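Local coordinates for fucolectin-related protein (Streptococcus pneumoniae, PDB 2WMF) that probably hydrolyses glycosidic bonds in blood-group antigen carbohydrates of the host, as a family 98 glycoside hydrolase, at residues P38-P43 and Y290-A295; S42-N47 and Y297-N302. All coordinates share one frame; numbering follows the deposited sequence.

Contact 1. Residues P38-P43 and Y290-A295; sequences PLLLSP and YNFECA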
ATOM      1  N   PRO A  38     -11.857   3.997   4.440  1.00  8.08           N
ATOM      2  CA  PRO A  38     -10.483   4.196   3.990  1.00  8.72           C
ATOM      3  C   PRO A  38     -10.411   5.247   2.888  1.00  8.46           C
ATOM      4  O   PRO A  38     -11.448   5.738   2.389  1.00  8.88           O
ATOM      5  CB  PRO A  38     -10.105   2.813   3.465  1.00  8.75           C
ATOM      6  CG  PRO A  38     -11.401   2.225   2.971  1.00  8.31           C
ATOM      7  CD  PRO A  38     -12.412   2.712   3.990  1.00  7.05           C
ATOM      8  N   LEU A  39      -9.183   5.628   2.529  1.00  8.90           N
ATOM      9  CA  LEU A  39      -8.950   6.671   1.545  1.00  8.54           C
ATOM     10  C   LEU A  39      -7.998   6.212   0.433  1.00  8.47           C
ATOM     11  O   LEU A  39      -6.914   5.663   0.699  1.00  8.41           O
ATOM     12  CB  LEU A  39      -8.376   7.962   2.213  1.00  8.22           C
ATOM     13  CG  LEU A  39      -8.070   9.128   1.267  1.00  9.36           C
ATOM     14  CD1 LEU A  39      -9.403   9.640   0.679  1.00  9.04           C
ATOM     15  CD2 LEU A  39      -7.313  10.285   1.957  1.00  9.76           C
ATOM     16  N   LEU A  40      -8.468   6.356  -0.805  1.00  8.25           N
ATOM     17  CA  LEU A  40      -7.648   6.069  -1.999  1.00  8.64           C
ATOM     18  C   LEU A  40      -7.254   7.385  -2.643  1.00  9.04           C
ATOM     19  O   LEU A  40      -8.119   8.161  -3.047  1.00  8.89           O
ATOM     20  CB  LEU A  40      -8.440   5.189  -2.974  1.00  8.90           C
ATOM     21  CG  LEU A  40      -7.793   4.906  -4.347  1.00  8.30           C
ATOM     22  CD1 LEU A  40      -6.607   3.945  -4.131  1.00  9.07           C
ATOM     23  CD2 LEU A  40      -8.770   4.316  -5.393  1.00 10.84           C
ATOM     24  N   LEU A  41      -5.939   7.624  -2.762  1.00  8.55           N
ATOM     25  CA  LEU A  41      -5.393   8.755  -3.444  1.00  9.74           C
ATOM     26  C   LEU A  41      -4.899   8.351  -4.857  1.00  9.08           C
ATOM     27  O   LEU A  41      -4.204   7.353  -5.020  1.00  9.30           O
ATOM     28  CB  LEU A  41      -4.236   9.384  -2.669  1.00  9.96           C
ATOM     29  CG  LEU A  41      -4.604  10.062  -1.345  1.00 10.72           C
ATOM     30  CD1 LEU A  41      -3.364  10.300  -0.455  1.00 11.68           C
ATOM     31  CD2 LEU A  41      -5.338  11.374  -1.621  1.00 12.25           C
ATOM     32  N   SER A  42      -5.297   9.140  -5.839  1.00  8.92           N
ATOM     33  CA  SER A  42      -4.860   9.010  -7.226  1.00  9.24           C
ATOM     34  C   SER A  42      -4.238  10.325  -7.673  1.00  9.32           C
ATOM     35  O   SER A  42      -4.856  11.375  -7.550  1.00  9.65           O
ATOM     36  CB  SER A  42      -6.009   8.612  -8.141  1.00  9.14           C
ATOM     37  OG  SER A  42      -6.718   7.485  -7.647  1.00  9.28           O
ATOM     38  N   PRO A  43      -2.975  10.284  -8.157  1.00  9.65           N
ATOM     39  CA  PRO A  43      -2.240  11.504  -8.414  1.00 10.17           C
ATOM     40  C   PRO A  43      -2.224  12.053  -9.845  1.00 10.15           C
ATOM     41  O   PRO A  43      -2.183  11.281 -10.833  1.00  9.95           O
ATOM     42  CB  PRO A  43      -0.810  11.124  -8.031  1.00 10.14           C
ATOM     43  CG  PRO A  43      -0.731   9.695  -8.425  1.00 10.16           C
ATOM     44  CD  PRO A  43      -2.102   9.097  -8.310  1.00  8.47           C
ATOM     45  N   TYR A 290      -4.106   4.756   1.055  1.00  7.76           N
ATOM     46  CA  TYR A 290      -3.387   4.102  -0.059  1.00  7.78           C
ATOM     47  C   TYR A 290      -3.109   5.106  -1.170  1.00  7.83           C
ATOM     48  O   TYR A 290      -4.043   5.761  -1.680  1.00  8.18           O
ATOM     49  CB  TYR A 290      -4.225   2.941  -0.607  1.00  8.30           C
ATOM     50  CG  TYR A 290      -4.690   1.937   0.426  1.00  8.95           C
ATOM     51  CD1 TYR A 290      -3.976   0.769   0.662  1.00  7.59           C
ATOM     52  CD2 TYR A 290      -5.878   2.127   1.128  1.00  8.92           C
ATOM     53  CE1 TYR A 290      -4.415  -0.161   1.592  1.00  8.65           C
ATOM     54  CE2 TYR A 290      -6.325   1.214   2.076  1.00 10.56           C
ATOM     55  CZ  TYR A 290      -5.589   0.057   2.301  1.00  8.95           C
ATOM     56  OH  TYR A 290      -6.022  -0.872   3.223  1.00  8.93           O
ATOM     57  N   ASN A 291      -1.830   5.215  -1.540  1.00  7.78           N
ATOM     58  CA  ASN A 291      -1.350   6.075  -2.587  1.00  7.51           C
ATOM     59  C   ASN A 291      -0.380   5.259  -3.454  1.00  7.25           C
ATOM     60  O   ASN A 291       0.064   4.220  -3.011  1.00  6.94           O
ATOM     61  CB  ASN A 291      -0.648   7.311  -1.964  1.00  6.85           C
ATOM     62  CG  ASN A 291      -0.569   8.525  -2.883  1.00  8.61           C
ATOM     63  OD1 ASN A 291      -0.840   8.480  -4.094  1.00  9.47           O
ATOM     64  ND2 ASN A 291      -0.196   9.667  -2.263  1.00  7.98           N
ATOM     65  N   PHE A 292      -0.067   5.746  -4.657  1.00  8.52           N
ATOM     66  CA  PHE A 292       0.644   4.954  -5.662  1.00  7.64           C
ATOM     67  C   PHE A 292       1.506   5.796  -6.586  1.00  9.10           C
ATOM     68  O   PHE A 292       1.139   6.926  -6.939  1.00  9.44           O
ATOM     69  CB  PHE A 292      -0.339   4.162  -6.542  1.00  8.83           C
ATOM     70  CG  PHE A 292      -1.205   3.263  -5.735  1.00  6.59           C
ATOM     71  CD1 PHE A 292      -0.800   1.966  -5.436  1.00  8.03           C
ATOM     72  CD2 PHE A 292      -2.377   3.754  -5.164  1.00  9.32           C
ATOM     73  CE1 PHE A 292      -1.573   1.144  -4.631  1.00  9.51           C
ATOM     74  CE2 PHE A 292      -3.170   2.942  -4.330  1.00  9.52           C
ATOM     75  CZ  PHE A 292      -2.740   1.640  -4.044  1.00  9.87           C
ATOM     76  N   GLU A 293       2.624   5.203  -6.983  1.00  8.46           N
ATOM     77  CA  GLU A 293       3.399   5.629  -8.149  1.00  8.29           C
ATOM     78  C   GLU A 293       3.868   4.354  -8.841  1.00  8.81           C
ATOM     79  O   GLU A 293       3.793   3.294  -8.261  1.00  8.26           O
ATOM     80  CB  GLU A 293       4.644   6.424  -7.702  1.00  8.03           C
ATOM     81  CG  GLU A 293       4.385   7.692  -6.953  1.00  9.40           C
ATOM     82  CD  GLU A 293       5.656   8.540  -6.683  1.00 10.38           C
ATOM     83  OE1 GLU A 293       6.559   8.590  -7.568  1.00 11.79           O
ATOM     84  OE2 GLU A 293       5.742   9.146  -5.586  1.00 12.58           O
ATOM     85  N   CYS A 294       4.369   4.424 -10.073  1.00  8.70           N
ATOM     86  CA  CYS A 294       4.294   5.566 -11.012  1.00 10.01           C
ATOM     87  C   CYS A 294       2.958   5.555 -11.782  1.00  8.84           C
ATOM     88  O   CYS A 294       2.597   4.545 -12.409  1.00  8.42           O
ATOM     89  CB  CYS A 294       5.414   5.443 -12.028  1.00 10.87           C
ATOM     90  SG  CYS A 294       5.375   6.706 -13.348  1.00 11.45           S
ATOM     91  N   ALA A 295       2.254   6.697 -11.729  1.00  8.24           N
ATOM     92  CA  ALA A 295       0.873   6.864 -12.194  1.00  9.10           C
ATOM     93  C   ALA A 295       0.657   6.564 -13.653  1.00  8.72           C
ATOM     94  O   ALA A 295      -0.447   6.212 -14.048  1.00  8.96           O
ATOM     95  CB  ALA A 295       0.395   8.303 -11.882  1.00  9.45           C
TER
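The rings of Phe292 and Tyr290 both turn an edge, not a face, to residues 38-43. Leu40 CD1 lies near the plane of the Phe292 ring, 3.6 Å from Phe292 CE2, and Leu41 O lies at the same rim beside CD2; the Leu40 and Phe292 side chains meet at about a right angle. Leu40 CD1 gets there because chi1 of 174° puts CG opposite the backbone N, beside the carbonyl carbon. The Tyr290 ring likewise has Leu39 O and Pro38 CB near its plane, the latter 4.3 Å from Tyr290 CE2. Tyr290 and Phe292 pack on helix 272-283, Leu40 and Phe292 on helix 307-322. On the other side of the sheet, toward Ile178 and His180, the flat amide of Asn291 meets Leu41 obliquely, Leu41 CD1 lying 3.7 Å from Asn291 ND2.

Here the first and last strands of an eight-stranded parallel barrel join and close it, the (beta/alpha)8 or TIM-barrel arrangement. Tyr290 bonds through both its N-H and its carbonyl to the residues flanking Leu40, the parallel pattern: Tyr290 N to Leu39 O (3.0 Å), Leu41 N to Tyr290 O (2.9 Å, 176°). Asn291 OD1 accepts from Phe292 N at 2.9 Å, the donor tilted 30° from the carbonyl plane, and ND2 bonds to Glu77, so both ends of this buried amide are held. Farther along, Pro43 CG rests 3.9 Å from Ala295 CB.

Contact 2. Residues S42-N47 and Y297-N302; sequences SPLYGN and YTFMTN
Phe299 reaches from its CB toward residues 42-44 with CG anti to the backbone N (chi1 -177°), and its ring lies flat against Ser42 CB. The first ring atom, Phe299 CG, is already 4.2 Å from Ser42 CB. Along one flank of the ring CD1 and CE1 pass the serine, with Phe299 CE1 3.7 Å from Ser42 CB and 3.9 Å from Ser42 OG. Along the other flank, Phe299 CD2 comes 3.5 Å from Pro43 O, which approaches the ring obliquely, and the same carbon faces Pro43 CD at a looser distance. CE2 then meets Leu44 CD2, a methyl near the ring plane. At the far end, Phe299 CZ touches Ser42 CB at 3.6 Å.

Ser42 CB thus stands over the centre of the Phe299 ring, 13° off the ring normal, in a CH-pi contact. Phe299 is the residue at which the chain leaves helix 295-298, the short helix that follows the last strand of the TIM barrel, and its ring lies against the outer, helix-facing side of strand 39-45, at Ser42. Met300 CB lies against the opposite face of the Phe299 ring, 3.9 Å above the plane and offset toward the rim.

The ring of Phe309 packs edge-to-face with that of Phe299, and Ala62 of helix 59-64 touches Phe299, Met300 and Leu44. The rest of Met300 continues across the same face of Phe299, bringing Met300 CE to 4.4 Å from Leu44 CD2.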
ATOM      1  N   SER A  42      -5.297   9.140  -5.839  1.00  8.92           N
ATOM      2  CA  SER A  42      -4.860   9.010  -7.226  1.00  9.24           C
ATOM      3  C   SER A  42      -4.238  10.325  -7.673  1.00  9.32           C
ATOM      4  O   SER A  42      -4.856  11.375  -7.550  1.00  9.65           O
ATOM      5  CB  SER A  42      -6.009   8.612  -8.141  1.00  9.14           C
ATOM      6  OG  SER A  42      -6.718   7.485  -7.647  1.00  9.28           O
ATOM      7  N   PRO A  43      -2.975  10.284  -8.157  1.00  9.65           N
ATOM      8  CA  PRO A  43      -2.240  11.504  -8.414  1.00 10.17           C
ATOM      9  C   PRO A  43      -2.224  12.053  -9.845  1.00 10.15           C
ATOM     10  O   PRO A  43      -2.183  11.281 -10.833  1.00  9.95           O
ATOM     11  CB  PRO A  43      -0.810  11.124  -8.031  1.00 10.14           C
ATOM     12  CG  PRO A  43      -0.731   9.695  -8.425  1.00 10.16           C
ATOM     13  CD  PRO A  43      -2.102   9.097  -8.310  1.00  8.47           C
ATOM     14  N   LEU A  44      -2.258  13.382  -9.920  1.00 10.41           N
ATOM     15  CA  LEU A  44      -1.969  14.165 -11.143  1.00 10.34           C
ATOM     16  C   LEU A  44      -0.710  15.049 -10.909  1.00  9.94           C
ATOM     17  O   LEU A  44      -0.384  15.461  -9.789  1.00 10.60           O
ATOM     18  CB  LEU A  44      -3.175  15.071 -11.468  1.00 10.00           C
ATOM     19  CG  LEU A  44      -4.471  14.353 -11.897  1.00 10.26           C
ATOM     20  CD1 LEU A  44      -5.675  15.368 -11.914  1.00 11.56           C
ATOM     21  CD2 LEU A  44      -4.363  13.535 -13.260  1.00 11.32           C
ATOM     22  N   TYR A  45      -0.033  15.383 -12.007  1.00 11.18           N
ATOM     23  CA  TYR A  45       1.293  16.016 -11.980  1.00 11.87           C
ATOM     24  C   TYR A  45       1.317  17.241 -12.896  1.00 12.78           C
ATOM     25  O   TYR A  45       0.866  17.179 -14.045  1.00 12.47           O
ATOM     26  CB  TYR A  45       2.379  15.013 -12.396  1.00 12.66           C
ATOM     27  CG  TYR A  45       2.440  13.875 -11.420  1.00 10.85           C
ATOM     28  CD1 TYR A  45       3.293  13.895 -10.344  1.00 13.52           C
ATOM     29  CD2 TYR A  45       1.595  12.791 -11.561  1.00 14.20           C
ATOM     30  CE1 TYR A  45       3.306  12.850  -9.422  1.00 13.33           C
ATOM     31  CE2 TYR A  45       1.589  11.742 -10.643  1.00 12.36           C
ATOM     32  CZ  TYR A  45       2.454  11.787  -9.566  1.00 14.06           C
ATOM     33  OH  TYR A  45       2.471  10.744  -8.647  1.00 14.26           O
ATOM     34  N   GLY A  46       1.865  18.345 -12.383  1.00 13.88           N
ATOM     35  CA  GLY A  46       1.986  19.570 -13.142  1.00 14.26           C
ATOM     36  C   GLY A  46       2.915  19.463 -14.331  1.00 14.53           C
ATOM     37  O   GLY A  46       3.927  18.785 -14.291  1.00 14.17           O
ATOM     38  N   ASN A  47       2.504  20.080 -15.424  1.00 15.55           N
ATOM     39  CA  ASN A  47       3.370  20.349 -16.574  1.00 17.01           C
ATOM     40  C   ASN A  47       3.588  21.856 -16.645  1.00 18.66           C
ATOM     41  O   ASN A  47       2.670  22.630 -16.407  1.00 17.65           O
ATOM     42  CB  ASN A  47       2.703  19.853 -17.873  1.00 17.12           C
ATOM     43  CG  ASN A  47       3.700  19.721 -19.052  1.00 16.19           C
ATOM     44  OD1 ASN A  47       4.911  19.752 -18.860  1.00 18.69           O
ATOM     45  ND2 ASN A  47       3.184  19.554 -20.255  1.00 18.74           N
ATOM     46  N   TYR A 297       1.691   3.940 -14.993  1.00  8.05           N
ATOM     47  CA  TYR A 297       1.304   2.550 -14.874  1.00  7.35           C
ATOM     48  C   TYR A 297       0.144   2.318 -13.915  1.00  7.53           C
ATOM     49  O   TYR A 297      -0.772   1.582 -14.221  1.00  7.65           O
ATOM     50  CB  TYR A 297       2.494   1.739 -14.375  1.00  7.74           C
ATOM     51  CG  TYR A 297       2.246   0.247 -14.218  1.00  7.38           C
ATOM     52  CD1 TYR A 297       1.723  -0.513 -15.246  1.00  6.57           C
ATOM     53  CD2 TYR A 297       2.600  -0.422 -13.030  1.00  8.60           C
ATOM     54  CE1 TYR A 297       1.569  -1.861 -15.131  1.00  8.08           C
ATOM     55  CE2 TYR A 297       2.444  -1.775 -12.908  1.00  6.92           C
ATOM     56  CZ  TYR A 297       1.920  -2.514 -13.933  1.00  7.02           C
ATOM     57  OH  TYR A 297       1.760  -3.898 -13.837  1.00  8.97           O
ATOM     58  N   THR A 298       0.219   2.957 -12.764  1.00  8.03           N
ATOM     59  CA  THR A 298      -0.690   2.654 -11.639  1.00  8.02           C
ATOM     60  C   THR A 298      -2.033   3.416 -11.700  1.00  8.65           C
ATOM     61  O   THR A 298      -2.918   3.110 -10.894  1.00  9.64           O
ATOM     62  CB  THR A 298      -0.014   2.896 -10.256  1.00  8.15           C
ATOM     63  OG1 THR A 298       0.484   4.232 -10.162  1.00 11.19           O
ATOM     64  CG2 THR A 298       1.171   1.947 -10.020  1.00  7.29           C
ATOM     65  N   PHE A 299      -2.182   4.398 -12.582  1.00  9.41           N
ATOM     66  CA  PHE A 299      -3.418   5.182 -12.628  1.00  9.15           C
ATOM     67  C   PHE A 299      -3.986   5.373 -14.016  1.00  9.01           C
ATOM     68  O   PHE A 299      -4.958   4.725 -14.369  1.00  9.12           O
ATOM     69  CB  PHE A 299      -3.237   6.525 -11.882  1.00  9.49           C
ATOM     70  CG  PHE A 299      -4.490   7.371 -11.803  1.00  8.71           C
ATOM     71  CD1 PHE A 299      -5.772   6.788 -11.620  1.00  9.87           C
ATOM     72  CD2 PHE A 299      -4.387   8.756 -11.883  1.00  9.95           C
ATOM     73  CE1 PHE A 299      -6.907   7.581 -11.543  1.00 10.10           C
ATOM     74  CE2 PHE A 299      -5.514   9.555 -11.812  1.00  9.22           C
ATOM     75  CZ  PHE A 299      -6.778   8.962 -11.637  1.00  9.22           C
ATOM     76  N   MET A 300      -3.338   6.205 -14.844  1.00  9.36           N
ATOM     77  CA  MET A 300      -4.011   6.696 -16.072  1.00 10.00           C
ATOM     78  C   MET A 300      -2.968   7.395 -16.967  1.00  9.01           C
ATOM     79  O   MET A 300      -2.082   8.070 -16.481  1.00  9.59           O
ATOM     80  CB  MET A 300      -5.120   7.690 -15.660  1.00 11.80           C
ATOM     81  CG  MET A 300      -6.151   8.016 -16.626  1.00 12.95           C
ATOM     82  SD  MET A 300      -7.505   8.996 -15.851  1.00 12.51           S
ATOM     83  CE  MET A 300      -6.696  10.518 -15.431  1.00 10.01           C
ATOM     84  N   THR A 301      -3.127   7.236 -18.281  1.00  9.80           N
ATOM     85  CA  THR A 301      -2.480   8.104 -19.253  1.00  9.43           C
ATOM     86  C   THR A 301      -3.542   8.465 -20.293  1.00  8.97           C
ATOM     87  O   THR A 301      -4.433   7.650 -20.650  1.00 10.12           O
ATOM     88  CB  THR A 301      -1.229   7.476 -19.943  1.00  8.69           C
ATOM     89  OG1 THR A 301      -1.635   6.381 -20.765  1.00  9.73           O
ATOM     90  CG2 THR A 301      -0.124   7.045 -18.843  1.00  9.80           C
ATOM     91  N   ASN A 302      -3.451   9.691 -20.766  1.00 10.37           N
ATOM     92  CA  ASN A 302      -4.397  10.231 -21.772  1.00 11.13           C
ATOM     93  C   ASN A 302      -5.867  10.020 -21.353  1.00 11.67           C
ATOM     94  O   ASN A 302      -6.765   9.767 -22.185  1.00 11.59           O
ATOM     95  CB  ASN A 302      -4.105   9.612 -23.142  1.00 11.69           C
ATOM     96  CG  ASN A 302      -2.760  10.020 -23.668  1.00 12.82           C
ATOM     97  OD1 ASN A 302      -2.283  11.130 -23.386  1.00 14.98           O
ATOM     98  ND2 ASN A 302      -2.108   9.113 -24.396  1.00 13.94           N
TER

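In the fold
Contacts 1 and 2 follow each other along strand 39-45, overlapping at Ser42 and Pro43, with their centres about 10 Å apart. Contact 1 is the nearer to the middle of the chain, about 9 Å from its centre against about 17 Å for contact 2. Their partner segments are also consecutive: strand 289-293 runs into helix 295-298 and then strand 300-301, and a probable hydrogen bond from Met300 N to Ala295 O ties the two together. Within the catalytic module, the barrel is therefore closed by its first and last strands, and the chain leaving the last strand packs back on the first, some 250 residues after it.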